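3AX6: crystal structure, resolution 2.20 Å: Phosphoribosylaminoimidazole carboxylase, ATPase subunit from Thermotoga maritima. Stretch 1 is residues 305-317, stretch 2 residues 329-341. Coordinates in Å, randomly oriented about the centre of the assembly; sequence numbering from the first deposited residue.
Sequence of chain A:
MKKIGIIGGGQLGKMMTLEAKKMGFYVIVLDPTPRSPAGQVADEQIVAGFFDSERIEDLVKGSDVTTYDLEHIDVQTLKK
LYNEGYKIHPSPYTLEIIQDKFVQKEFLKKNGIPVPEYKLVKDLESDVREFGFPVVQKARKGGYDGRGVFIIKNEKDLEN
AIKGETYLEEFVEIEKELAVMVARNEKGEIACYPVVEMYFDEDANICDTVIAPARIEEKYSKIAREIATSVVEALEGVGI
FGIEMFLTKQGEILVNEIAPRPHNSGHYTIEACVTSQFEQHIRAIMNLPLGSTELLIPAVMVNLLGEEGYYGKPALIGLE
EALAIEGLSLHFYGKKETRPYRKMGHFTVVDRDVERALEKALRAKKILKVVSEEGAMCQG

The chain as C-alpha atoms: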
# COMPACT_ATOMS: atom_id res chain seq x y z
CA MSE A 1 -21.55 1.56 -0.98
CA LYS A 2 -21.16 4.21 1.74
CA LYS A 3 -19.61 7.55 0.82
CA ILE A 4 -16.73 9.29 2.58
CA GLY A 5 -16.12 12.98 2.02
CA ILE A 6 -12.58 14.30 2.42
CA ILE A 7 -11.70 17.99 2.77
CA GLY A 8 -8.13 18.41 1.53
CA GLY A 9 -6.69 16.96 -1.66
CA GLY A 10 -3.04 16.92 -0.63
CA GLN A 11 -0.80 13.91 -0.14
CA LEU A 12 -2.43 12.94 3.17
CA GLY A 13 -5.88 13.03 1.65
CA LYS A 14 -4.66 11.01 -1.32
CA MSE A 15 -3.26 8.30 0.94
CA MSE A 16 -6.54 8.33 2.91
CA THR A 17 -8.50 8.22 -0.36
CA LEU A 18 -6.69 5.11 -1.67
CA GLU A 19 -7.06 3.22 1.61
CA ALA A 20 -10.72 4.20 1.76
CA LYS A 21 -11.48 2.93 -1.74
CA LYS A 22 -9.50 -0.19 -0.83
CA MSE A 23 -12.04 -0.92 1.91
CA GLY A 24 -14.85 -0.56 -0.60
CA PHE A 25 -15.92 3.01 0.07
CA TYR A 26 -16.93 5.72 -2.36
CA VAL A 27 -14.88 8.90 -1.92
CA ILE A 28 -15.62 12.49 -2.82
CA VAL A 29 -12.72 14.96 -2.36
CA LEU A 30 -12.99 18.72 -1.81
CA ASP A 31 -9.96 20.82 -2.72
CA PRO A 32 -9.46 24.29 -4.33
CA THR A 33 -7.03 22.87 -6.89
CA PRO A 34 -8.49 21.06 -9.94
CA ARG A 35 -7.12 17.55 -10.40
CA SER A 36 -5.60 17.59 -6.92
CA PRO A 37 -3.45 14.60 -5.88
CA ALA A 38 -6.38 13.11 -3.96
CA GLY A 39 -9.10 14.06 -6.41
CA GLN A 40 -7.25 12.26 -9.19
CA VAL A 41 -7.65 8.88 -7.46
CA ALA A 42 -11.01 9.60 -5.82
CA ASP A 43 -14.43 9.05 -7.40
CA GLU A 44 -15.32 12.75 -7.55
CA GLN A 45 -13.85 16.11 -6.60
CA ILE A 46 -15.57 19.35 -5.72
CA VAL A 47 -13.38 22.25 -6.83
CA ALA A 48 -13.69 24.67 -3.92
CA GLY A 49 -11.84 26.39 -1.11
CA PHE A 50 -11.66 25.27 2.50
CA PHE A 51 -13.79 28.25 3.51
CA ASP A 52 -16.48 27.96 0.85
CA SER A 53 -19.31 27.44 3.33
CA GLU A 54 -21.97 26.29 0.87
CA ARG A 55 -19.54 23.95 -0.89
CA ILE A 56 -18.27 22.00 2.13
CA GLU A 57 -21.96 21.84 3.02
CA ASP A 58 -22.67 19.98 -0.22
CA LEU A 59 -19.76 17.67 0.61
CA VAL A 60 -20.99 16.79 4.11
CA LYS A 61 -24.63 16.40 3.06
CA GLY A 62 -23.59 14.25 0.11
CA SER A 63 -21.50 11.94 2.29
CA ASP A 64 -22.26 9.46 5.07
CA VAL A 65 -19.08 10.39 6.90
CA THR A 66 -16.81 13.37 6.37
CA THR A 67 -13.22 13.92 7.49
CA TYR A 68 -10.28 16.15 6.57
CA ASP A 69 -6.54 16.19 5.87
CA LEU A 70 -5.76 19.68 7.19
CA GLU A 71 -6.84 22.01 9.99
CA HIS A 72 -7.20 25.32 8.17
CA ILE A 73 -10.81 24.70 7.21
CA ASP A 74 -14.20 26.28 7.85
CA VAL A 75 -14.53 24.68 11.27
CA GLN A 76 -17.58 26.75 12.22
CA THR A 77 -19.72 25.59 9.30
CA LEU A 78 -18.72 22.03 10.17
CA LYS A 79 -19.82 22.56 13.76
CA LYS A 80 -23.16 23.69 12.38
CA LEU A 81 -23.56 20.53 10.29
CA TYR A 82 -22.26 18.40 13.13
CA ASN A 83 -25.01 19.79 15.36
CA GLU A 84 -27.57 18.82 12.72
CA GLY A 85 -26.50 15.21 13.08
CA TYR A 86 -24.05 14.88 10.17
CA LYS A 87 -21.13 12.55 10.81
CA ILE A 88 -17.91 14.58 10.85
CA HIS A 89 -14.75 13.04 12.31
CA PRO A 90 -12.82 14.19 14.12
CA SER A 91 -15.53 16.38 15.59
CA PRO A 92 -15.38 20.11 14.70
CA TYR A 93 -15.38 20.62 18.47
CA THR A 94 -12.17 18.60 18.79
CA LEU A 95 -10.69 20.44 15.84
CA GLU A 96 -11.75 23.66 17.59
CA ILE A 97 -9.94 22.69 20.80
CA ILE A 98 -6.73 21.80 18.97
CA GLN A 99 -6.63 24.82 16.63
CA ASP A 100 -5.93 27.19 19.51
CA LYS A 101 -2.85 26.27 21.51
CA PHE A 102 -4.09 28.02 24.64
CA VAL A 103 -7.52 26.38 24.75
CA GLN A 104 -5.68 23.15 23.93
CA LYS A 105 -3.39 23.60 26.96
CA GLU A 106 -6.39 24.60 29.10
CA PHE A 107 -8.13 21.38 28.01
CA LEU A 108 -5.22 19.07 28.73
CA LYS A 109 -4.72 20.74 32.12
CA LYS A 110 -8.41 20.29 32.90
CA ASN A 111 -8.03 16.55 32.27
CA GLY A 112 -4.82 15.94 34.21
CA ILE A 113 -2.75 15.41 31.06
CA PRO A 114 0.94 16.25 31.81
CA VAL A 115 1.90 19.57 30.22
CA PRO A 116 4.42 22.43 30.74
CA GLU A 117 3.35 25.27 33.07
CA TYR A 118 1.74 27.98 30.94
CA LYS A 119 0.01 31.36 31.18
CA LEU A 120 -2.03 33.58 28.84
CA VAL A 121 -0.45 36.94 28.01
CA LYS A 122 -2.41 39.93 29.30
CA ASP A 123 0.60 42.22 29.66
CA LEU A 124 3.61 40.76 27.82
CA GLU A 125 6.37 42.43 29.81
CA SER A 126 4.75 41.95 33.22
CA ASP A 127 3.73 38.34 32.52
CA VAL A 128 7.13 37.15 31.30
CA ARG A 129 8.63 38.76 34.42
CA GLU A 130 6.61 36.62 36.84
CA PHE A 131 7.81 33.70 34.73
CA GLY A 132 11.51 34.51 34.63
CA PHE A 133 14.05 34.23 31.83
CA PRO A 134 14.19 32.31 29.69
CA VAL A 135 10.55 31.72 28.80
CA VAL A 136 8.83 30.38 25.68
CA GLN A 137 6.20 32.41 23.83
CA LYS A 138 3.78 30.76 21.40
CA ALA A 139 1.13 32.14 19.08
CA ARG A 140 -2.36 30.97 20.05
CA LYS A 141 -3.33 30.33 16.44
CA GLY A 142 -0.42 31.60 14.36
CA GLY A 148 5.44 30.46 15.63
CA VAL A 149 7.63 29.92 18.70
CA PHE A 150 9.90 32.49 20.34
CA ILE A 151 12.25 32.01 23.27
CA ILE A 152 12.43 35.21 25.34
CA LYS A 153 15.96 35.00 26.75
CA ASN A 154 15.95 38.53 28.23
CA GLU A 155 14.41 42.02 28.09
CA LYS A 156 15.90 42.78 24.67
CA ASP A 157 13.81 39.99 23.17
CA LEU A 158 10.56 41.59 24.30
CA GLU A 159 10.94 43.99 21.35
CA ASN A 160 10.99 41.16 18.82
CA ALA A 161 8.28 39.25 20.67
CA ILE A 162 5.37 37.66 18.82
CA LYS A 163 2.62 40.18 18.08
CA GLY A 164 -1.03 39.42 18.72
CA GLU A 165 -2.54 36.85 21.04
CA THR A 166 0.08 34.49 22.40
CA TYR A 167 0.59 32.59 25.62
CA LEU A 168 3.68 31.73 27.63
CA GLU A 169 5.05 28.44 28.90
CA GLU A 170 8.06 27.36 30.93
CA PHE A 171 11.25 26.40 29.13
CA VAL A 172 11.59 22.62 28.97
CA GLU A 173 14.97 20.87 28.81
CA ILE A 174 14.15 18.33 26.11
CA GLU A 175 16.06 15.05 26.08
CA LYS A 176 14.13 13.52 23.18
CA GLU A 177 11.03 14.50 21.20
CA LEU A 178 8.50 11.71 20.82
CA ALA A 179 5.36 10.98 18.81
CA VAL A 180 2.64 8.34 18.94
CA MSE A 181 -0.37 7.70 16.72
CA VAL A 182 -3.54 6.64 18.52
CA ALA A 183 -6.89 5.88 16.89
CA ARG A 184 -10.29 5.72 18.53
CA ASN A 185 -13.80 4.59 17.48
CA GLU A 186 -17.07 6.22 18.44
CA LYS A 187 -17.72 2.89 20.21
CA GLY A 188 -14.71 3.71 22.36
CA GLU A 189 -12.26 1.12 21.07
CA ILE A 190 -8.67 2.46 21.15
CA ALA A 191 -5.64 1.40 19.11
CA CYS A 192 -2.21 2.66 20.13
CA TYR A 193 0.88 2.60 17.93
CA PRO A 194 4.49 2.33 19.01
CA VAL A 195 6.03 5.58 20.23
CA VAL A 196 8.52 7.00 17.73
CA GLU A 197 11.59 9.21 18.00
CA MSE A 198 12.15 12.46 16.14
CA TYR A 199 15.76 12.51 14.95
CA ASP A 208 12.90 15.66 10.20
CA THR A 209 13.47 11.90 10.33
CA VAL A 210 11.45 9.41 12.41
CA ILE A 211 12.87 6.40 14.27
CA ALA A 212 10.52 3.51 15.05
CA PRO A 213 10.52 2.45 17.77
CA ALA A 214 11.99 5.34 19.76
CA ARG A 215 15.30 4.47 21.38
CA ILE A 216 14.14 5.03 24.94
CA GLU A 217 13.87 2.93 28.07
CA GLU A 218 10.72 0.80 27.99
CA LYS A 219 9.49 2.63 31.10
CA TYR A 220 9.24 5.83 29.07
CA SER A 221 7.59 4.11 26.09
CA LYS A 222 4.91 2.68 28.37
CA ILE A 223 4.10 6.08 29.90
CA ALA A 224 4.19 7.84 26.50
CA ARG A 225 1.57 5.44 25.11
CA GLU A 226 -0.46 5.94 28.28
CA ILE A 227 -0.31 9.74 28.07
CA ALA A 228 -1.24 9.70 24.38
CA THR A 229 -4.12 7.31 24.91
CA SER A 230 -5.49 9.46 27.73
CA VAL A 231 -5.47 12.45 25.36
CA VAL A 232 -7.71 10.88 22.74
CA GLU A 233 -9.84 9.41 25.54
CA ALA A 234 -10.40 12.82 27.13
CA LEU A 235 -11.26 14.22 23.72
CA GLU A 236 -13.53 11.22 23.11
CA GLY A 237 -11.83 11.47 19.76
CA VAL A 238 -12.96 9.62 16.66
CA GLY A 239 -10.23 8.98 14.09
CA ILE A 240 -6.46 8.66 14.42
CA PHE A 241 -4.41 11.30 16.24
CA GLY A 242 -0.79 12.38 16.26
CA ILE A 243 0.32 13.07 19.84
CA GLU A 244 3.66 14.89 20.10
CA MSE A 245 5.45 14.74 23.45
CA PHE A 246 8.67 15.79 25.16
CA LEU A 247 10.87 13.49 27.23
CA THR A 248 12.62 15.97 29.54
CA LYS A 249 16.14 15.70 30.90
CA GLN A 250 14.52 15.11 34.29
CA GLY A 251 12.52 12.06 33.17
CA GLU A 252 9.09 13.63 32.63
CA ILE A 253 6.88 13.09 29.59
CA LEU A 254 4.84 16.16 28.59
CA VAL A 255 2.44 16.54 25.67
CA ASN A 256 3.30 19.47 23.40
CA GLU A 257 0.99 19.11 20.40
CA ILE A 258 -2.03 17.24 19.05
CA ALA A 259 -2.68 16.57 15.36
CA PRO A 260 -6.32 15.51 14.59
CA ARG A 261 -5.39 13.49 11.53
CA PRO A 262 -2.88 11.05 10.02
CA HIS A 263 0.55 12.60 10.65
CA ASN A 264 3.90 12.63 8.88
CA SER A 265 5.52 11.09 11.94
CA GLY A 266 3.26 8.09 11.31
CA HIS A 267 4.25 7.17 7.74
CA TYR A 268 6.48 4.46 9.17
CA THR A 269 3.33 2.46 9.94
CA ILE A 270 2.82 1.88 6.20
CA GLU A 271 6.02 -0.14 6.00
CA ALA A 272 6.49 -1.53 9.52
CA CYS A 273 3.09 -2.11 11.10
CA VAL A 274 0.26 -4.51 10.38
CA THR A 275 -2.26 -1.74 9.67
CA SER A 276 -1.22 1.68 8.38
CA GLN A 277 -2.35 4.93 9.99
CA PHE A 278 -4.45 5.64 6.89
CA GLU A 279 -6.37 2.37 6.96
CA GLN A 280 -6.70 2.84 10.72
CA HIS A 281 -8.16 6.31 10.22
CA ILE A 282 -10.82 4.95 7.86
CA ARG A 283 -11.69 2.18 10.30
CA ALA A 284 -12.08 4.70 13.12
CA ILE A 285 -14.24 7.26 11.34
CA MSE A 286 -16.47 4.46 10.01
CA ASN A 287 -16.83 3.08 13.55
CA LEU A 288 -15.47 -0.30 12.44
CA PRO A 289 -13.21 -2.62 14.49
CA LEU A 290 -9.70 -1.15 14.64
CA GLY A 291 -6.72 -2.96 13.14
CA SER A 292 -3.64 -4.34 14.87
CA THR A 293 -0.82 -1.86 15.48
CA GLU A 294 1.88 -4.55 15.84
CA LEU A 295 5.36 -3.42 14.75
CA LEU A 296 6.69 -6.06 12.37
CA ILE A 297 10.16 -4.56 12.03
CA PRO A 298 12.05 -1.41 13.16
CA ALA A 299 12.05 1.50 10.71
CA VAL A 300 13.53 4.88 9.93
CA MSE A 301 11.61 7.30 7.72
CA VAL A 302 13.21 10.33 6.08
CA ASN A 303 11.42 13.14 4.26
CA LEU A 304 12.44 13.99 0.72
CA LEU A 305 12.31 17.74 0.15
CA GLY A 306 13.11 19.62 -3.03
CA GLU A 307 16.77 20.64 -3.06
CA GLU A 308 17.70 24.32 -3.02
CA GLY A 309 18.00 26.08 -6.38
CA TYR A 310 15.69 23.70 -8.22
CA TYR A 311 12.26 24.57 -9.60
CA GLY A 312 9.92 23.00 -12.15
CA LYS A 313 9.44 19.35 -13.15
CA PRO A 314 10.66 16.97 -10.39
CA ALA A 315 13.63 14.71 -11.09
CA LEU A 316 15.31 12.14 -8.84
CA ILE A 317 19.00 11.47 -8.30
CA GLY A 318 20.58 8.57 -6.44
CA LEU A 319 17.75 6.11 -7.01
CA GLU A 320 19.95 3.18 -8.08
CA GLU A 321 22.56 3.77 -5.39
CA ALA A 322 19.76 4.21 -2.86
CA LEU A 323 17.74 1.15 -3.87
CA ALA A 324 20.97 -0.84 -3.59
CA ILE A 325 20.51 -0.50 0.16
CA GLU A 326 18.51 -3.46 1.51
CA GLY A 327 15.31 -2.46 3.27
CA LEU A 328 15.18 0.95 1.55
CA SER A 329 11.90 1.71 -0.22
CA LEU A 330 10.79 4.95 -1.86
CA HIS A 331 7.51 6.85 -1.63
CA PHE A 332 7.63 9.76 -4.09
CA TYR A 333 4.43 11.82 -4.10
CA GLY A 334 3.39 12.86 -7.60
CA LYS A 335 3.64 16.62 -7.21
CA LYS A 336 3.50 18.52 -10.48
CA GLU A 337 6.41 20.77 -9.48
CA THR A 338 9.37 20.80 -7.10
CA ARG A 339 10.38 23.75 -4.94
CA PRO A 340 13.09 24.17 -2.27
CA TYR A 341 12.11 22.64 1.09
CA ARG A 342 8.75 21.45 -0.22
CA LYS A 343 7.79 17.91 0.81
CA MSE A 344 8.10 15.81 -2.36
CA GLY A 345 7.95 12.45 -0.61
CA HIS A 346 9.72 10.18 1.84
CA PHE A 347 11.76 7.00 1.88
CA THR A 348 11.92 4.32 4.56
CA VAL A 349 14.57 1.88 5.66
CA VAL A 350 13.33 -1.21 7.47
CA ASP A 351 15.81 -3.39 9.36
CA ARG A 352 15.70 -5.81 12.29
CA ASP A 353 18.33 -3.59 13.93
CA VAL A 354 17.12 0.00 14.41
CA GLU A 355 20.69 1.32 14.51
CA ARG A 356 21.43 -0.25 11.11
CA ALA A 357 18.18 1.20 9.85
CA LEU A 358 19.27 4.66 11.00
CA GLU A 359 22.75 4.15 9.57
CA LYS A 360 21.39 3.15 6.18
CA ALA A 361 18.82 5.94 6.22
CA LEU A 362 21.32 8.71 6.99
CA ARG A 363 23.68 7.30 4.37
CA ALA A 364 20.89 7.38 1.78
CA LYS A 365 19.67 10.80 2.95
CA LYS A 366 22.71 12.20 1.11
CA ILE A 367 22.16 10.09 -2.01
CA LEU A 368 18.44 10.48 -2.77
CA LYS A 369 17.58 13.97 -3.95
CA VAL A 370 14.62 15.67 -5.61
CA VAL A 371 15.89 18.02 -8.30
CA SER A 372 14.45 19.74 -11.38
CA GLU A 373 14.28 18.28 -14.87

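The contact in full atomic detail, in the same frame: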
# COMPACT_ATOMS: atom_id res chain seq x y z
N LEU A 305 12.73 16.38 0.44
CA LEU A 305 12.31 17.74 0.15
C LEU A 305 13.05 18.20 -1.09
O LEU A 305 14.15 17.74 -1.38
CB LEU A 305 12.65 18.69 1.31
CG LEU A 305 12.22 18.35 2.74
CD1 LEU A 305 12.69 19.46 3.66
CD2 LEU A 305 10.72 18.19 2.83
N GLY A 306 12.45 19.12 -1.84
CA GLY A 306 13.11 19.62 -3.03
C GLY A 306 14.40 20.32 -2.63
O GLY A 306 14.41 21.09 -1.68
N GLU A 307 15.48 20.03 -3.34
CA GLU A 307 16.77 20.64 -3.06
C GLU A 307 16.74 22.12 -3.42
O GLU A 307 15.94 22.55 -4.26
CB GLU A 307 17.88 19.96 -3.88
CG GLU A 307 18.24 18.55 -3.43
CD GLU A 307 18.72 18.50 -1.98
OE1 GLU A 307 19.67 19.24 -1.64
OE2 GLU A 307 18.13 17.73 -1.19
N GLU A 308 17.60 22.89 -2.77
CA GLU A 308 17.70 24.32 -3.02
C GLU A 308 18.12 24.60 -4.47
O GLU A 308 18.87 23.83 -5.06
CB GLU A 308 18.72 24.96 -2.08
CG GLU A 308 18.27 25.07 -0.64
CD GLU A 308 19.40 25.49 0.28
OE1 GLU A 308 20.06 26.51 -0.01
OE2 GLU A 308 19.62 24.80 1.30
N GLY A 309 17.63 25.70 -5.02
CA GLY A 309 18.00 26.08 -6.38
C GLY A 309 17.40 25.26 -7.50
O GLY A 309 17.89 25.31 -8.63
N TYR A 310 16.35 24.51 -7.21
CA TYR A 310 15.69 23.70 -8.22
C TYR A 310 14.20 23.98 -8.23
O TYR A 310 13.56 23.96 -7.19
CB TYR A 310 15.94 22.22 -7.96
CG TYR A 310 17.36 21.82 -8.25
CD1 TYR A 310 17.81 21.68 -9.56
CD2 TYR A 310 18.26 21.61 -7.21
CE1 TYR A 310 19.13 21.34 -9.83
CE2 TYR A 310 19.59 21.26 -7.48
CZ TYR A 310 20.01 21.13 -8.79
OH TYR A 310 21.32 20.81 -9.07
N TYR A 311 13.67 24.27 -9.42
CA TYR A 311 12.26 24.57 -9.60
C TYR A 311 11.77 23.90 -10.87
O TYR A 311 12.56 23.62 -11.76
CB TYR A 311 12.07 26.08 -9.72
CG TYR A 311 12.63 26.87 -8.56
CD1 TYR A 311 11.81 27.31 -7.53
CD2 TYR A 311 14.00 27.15 -8.49
CE1 TYR A 311 12.35 28.02 -6.44
CE2 TYR A 311 14.54 27.84 -7.42
CZ TYR A 311 13.71 28.27 -6.40
OH TYR A 311 14.25 28.93 -5.32
N GLY A 312 10.47 23.63 -10.96
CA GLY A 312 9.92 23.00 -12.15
C GLY A 312 9.58 21.52 -12.02
O GLY A 312 9.18 21.07 -10.94
N LYS A 313 9.73 20.78 -13.12
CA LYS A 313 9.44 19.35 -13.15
C LYS A 313 10.41 18.56 -12.28
O LYS A 313 11.62 18.62 -12.47
CB LYS A 313 9.48 18.82 -14.58
CG LYS A 313 8.38 19.39 -15.47
CD LYS A 313 8.41 18.80 -16.87
CE LYS A 313 7.32 19.44 -17.73
NZ LYS A 313 7.25 18.85 -19.09
N PRO A 314 9.87 17.79 -11.32
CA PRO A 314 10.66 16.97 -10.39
C PRO A 314 11.53 15.97 -11.12
O PRO A 314 11.16 15.47 -12.18
CB PRO A 314 9.59 16.28 -9.54
CG PRO A 314 8.38 17.16 -9.68
CD PRO A 314 8.43 17.54 -11.13
N ALA A 315 12.69 15.68 -10.54
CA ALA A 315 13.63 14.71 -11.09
C ALA A 315 14.43 14.13 -9.92
O ALA A 315 14.89 14.86 -9.04
CB ALA A 315 14.56 15.39 -12.09
N LEU A 316 14.59 12.81 -9.92
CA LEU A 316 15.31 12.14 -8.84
C LEU A 316 16.76 11.78 -9.16
O LEU A 316 17.10 11.47 -10.30
CB LEU A 316 14.57 10.86 -8.46
CG LEU A 316 13.22 11.02 -7.79
CD1 LEU A 316 12.47 9.69 -7.84
CD2 LEU A 316 13.41 11.47 -6.35
N ILE A 317 17.61 11.84 -8.14
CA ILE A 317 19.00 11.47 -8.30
C ILE A 317 19.36 10.54 -7.14
O ILE A 317 18.92 10.74 -6.02
CB ILE A 317 19.97 12.68 -8.29
CG1 ILE A 317 20.07 13.28 -6.89
CG2 ILE A 317 19.52 13.72 -9.31
CD1 ILE A 317 21.09 14.40 -6.79
N SER A 329 12.99 1.64 0.74
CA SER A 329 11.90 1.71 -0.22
C SER A 329 11.57 3.19 -0.40
O SER A 329 11.75 3.99 0.52
CB SER A 329 10.67 0.93 0.28
OG SER A 329 10.09 1.55 1.41
N LEU A 330 11.09 3.56 -1.58
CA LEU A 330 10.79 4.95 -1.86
C LEU A 330 9.31 5.26 -2.05
O LEU A 330 8.57 4.51 -2.67
CB LEU A 330 11.56 5.39 -3.10
CG LEU A 330 11.11 6.71 -3.71
CD1 LEU A 330 11.33 7.85 -2.72
CD2 LEU A 330 11.89 6.96 -4.99
N HIS A 331 8.89 6.40 -1.51
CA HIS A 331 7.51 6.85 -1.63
C HIS A 331 7.51 8.30 -2.14
O HIS A 331 7.42 9.24 -1.36
CB HIS A 331 6.81 6.78 -0.27
CG HIS A 331 5.32 6.82 -0.37
ND1 HIS A 331 4.66 7.58 -1.31
CD2 HIS A 331 4.36 6.22 0.37
CE1 HIS A 331 3.35 7.45 -1.14
NE2 HIS A 331 3.15 6.63 -0.12
N PHE A 332 7.61 8.45 -3.45
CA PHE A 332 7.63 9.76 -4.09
C PHE A 332 6.20 10.19 -4.39
O PHE A 332 5.47 9.49 -5.09
CB PHE A 332 8.43 9.65 -5.39
CG PHE A 332 8.59 10.93 -6.14
CD1 PHE A 332 9.52 11.88 -5.73
CD2 PHE A 332 7.83 11.18 -7.28
CE1 PHE A 332 9.70 13.05 -6.45
CE2 PHE A 332 8.01 12.35 -8.01
CZ PHE A 332 8.95 13.29 -7.59
N TYR A 333 5.78 11.34 -3.85
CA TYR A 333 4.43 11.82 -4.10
C TYR A 333 4.46 12.47 -5.48
O TYR A 333 5.44 13.13 -5.84
CB TYR A 333 4.00 12.87 -3.06
CG TYR A 333 4.38 12.57 -1.62
CD1 TYR A 333 4.30 11.28 -1.10
CD2 TYR A 333 4.80 13.59 -0.77
CE1 TYR A 333 4.63 11.01 0.24
CE2 TYR A 333 5.13 13.34 0.58
CZ TYR A 333 5.05 12.04 1.07
OH TYR A 333 5.39 11.79 2.38
N GLY A 334 3.41 12.29 -6.26
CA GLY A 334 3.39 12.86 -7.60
C GLY A 334 3.05 14.33 -7.68
O GLY A 334 2.02 14.70 -8.24
N LYS A 335 3.91 15.19 -7.14
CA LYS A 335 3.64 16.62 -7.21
C LYS A 335 4.10 17.16 -8.56
O LYS A 335 5.18 16.84 -9.04
CB LYS A 335 4.31 17.36 -6.04
CG LYS A 335 3.60 17.05 -4.71
CD LYS A 335 4.11 17.84 -3.52
CE LYS A 335 3.20 17.58 -2.32
NZ LYS A 335 3.67 18.19 -1.05
N LYS A 336 3.23 17.96 -9.17
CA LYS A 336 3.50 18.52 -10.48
C LYS A 336 4.57 19.60 -10.56
O LYS A 336 4.69 20.27 -11.59
CB LYS A 336 2.20 19.03 -11.11
CG LYS A 336 1.13 19.50 -10.12
CD LYS A 336 -0.12 19.94 -10.88
CE LYS A 336 -1.28 20.27 -9.95
NZ LYS A 336 -1.86 19.06 -9.28
N GLU A 337 5.34 19.78 -9.49
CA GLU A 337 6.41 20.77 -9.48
C GLU A 337 7.21 20.77 -8.18
O GLU A 337 6.65 20.76 -7.09
CB GLU A 337 5.87 22.18 -9.74
CG GLU A 337 4.81 22.65 -8.75
CD GLU A 337 4.51 24.14 -8.88
OE1 GLU A 337 3.58 24.62 -8.19
OE2 GLU A 337 5.21 24.84 -9.65
N THR A 338 8.54 20.77 -8.30
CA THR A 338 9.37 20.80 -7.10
C THR A 338 9.73 22.24 -6.75
O THR A 338 9.76 23.12 -7.61
CB THR A 338 10.67 19.99 -7.27
OG1 THR A 338 11.35 19.93 -6.01
CG2 THR A 338 11.59 20.66 -8.29
N ARG A 339 10.02 22.45 -5.47
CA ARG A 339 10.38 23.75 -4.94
C ARG A 339 11.18 23.55 -3.65
O ARG A 339 10.84 22.71 -2.82
CB ARG A 339 9.10 24.55 -4.67
CG ARG A 339 9.29 25.86 -3.96
CD ARG A 339 8.04 26.71 -4.16
NE ARG A 339 7.90 27.09 -5.56
CZ ARG A 339 8.40 28.20 -6.10
NH1 ARG A 339 8.23 28.44 -7.39
NH2 ARG A 339 9.05 29.07 -5.34
N PRO A 340 12.27 24.31 -3.47
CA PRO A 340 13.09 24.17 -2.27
C PRO A 340 12.29 23.95 -0.98
O PRO A 340 11.30 24.63 -0.73
CB PRO A 340 13.89 25.48 -2.24
CG PRO A 340 14.10 25.75 -3.70
CD PRO A 340 12.73 25.44 -4.29
N TYR A 341 12.72 22.96 -0.20
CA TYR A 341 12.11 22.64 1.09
C TYR A 341 10.73 22.01 1.05
O TYR A 341 10.27 21.47 2.05
CB TYR A 341 12.09 23.90 1.97
CG TYR A 341 13.42 24.62 1.95
CD1 TYR A 341 14.57 24.03 2.46
CD2 TYR A 341 13.54 25.87 1.34
CE1 TYR A 341 15.82 24.66 2.36
CE2 TYR A 341 14.78 26.51 1.23
CZ TYR A 341 15.91 25.90 1.74
OH TYR A 341 17.13 26.52 1.62
O HOH W 1 13.60 21.81 -5.31
O HOH W 2 8.14 25.79 -10.38

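Stretch 2 enters as a strand whose inward residues alternate. Leu330 and Phe332 point toward stretch 1, while His331 between them makes no contact. Leu330 CD2 lies 4.0 Å from Leu316 CD1, and Phe332 CD1 sits 4.0 Å from Leu316 CD2, so one leucine side chain serves two partners. The Phe332 ring also receives Pro314 at its edge, CZ to CB 3.6 Å. The strand axes run nearly antiparallel but stay 11.2 Å apart, a gap filled by apolar side chains rather than bridged by backbone hydrogen bonds.

After Phe332 the chain closes in. Pro314 CG packs 3.3 Å from Lys335 O; the lysine's own side chain leads away. At Glu337 and Thr338 backbone pairing takes over: Thr338 N donates to Gly312 O at 2.7 Å, and Gly312 N returns a weak bond to Thr338 O at 3.5 Å. Glycine suits position 312, because at its backbone angles a CB would jam against the preceding carbonyl. Water 2 links Gly312 N, weakly, to Glu337 OE2, both at 3.2 Å.

Thr338 is buried, and its hydroxyl has a defined task: OG1 donates to water 1 at 3.0 Å, and that water donates to Glu307 O at 2.7 Å and Tyr310 O at 2.9 Å, tying the type II turn to stretch 2. Gly306 CA lies 3.5 Å from Thr338 OG1, and a CB there would clash with that hydroxyl and with Arg339 O.

Arg339 points away at CB, yet the end of its side chain comes nearer, and the edge of the Tyr311 ring meets a face of the guanidinium, Arg339 NH2 to Tyr311 CE1 3.6 Å. Pro340 CD covers a face of the same tyrosine ring, 3.4 Å from CE1. Finally Tyr341 N donates to Gly306 O at 2.9 Å, fastening the end of the contact.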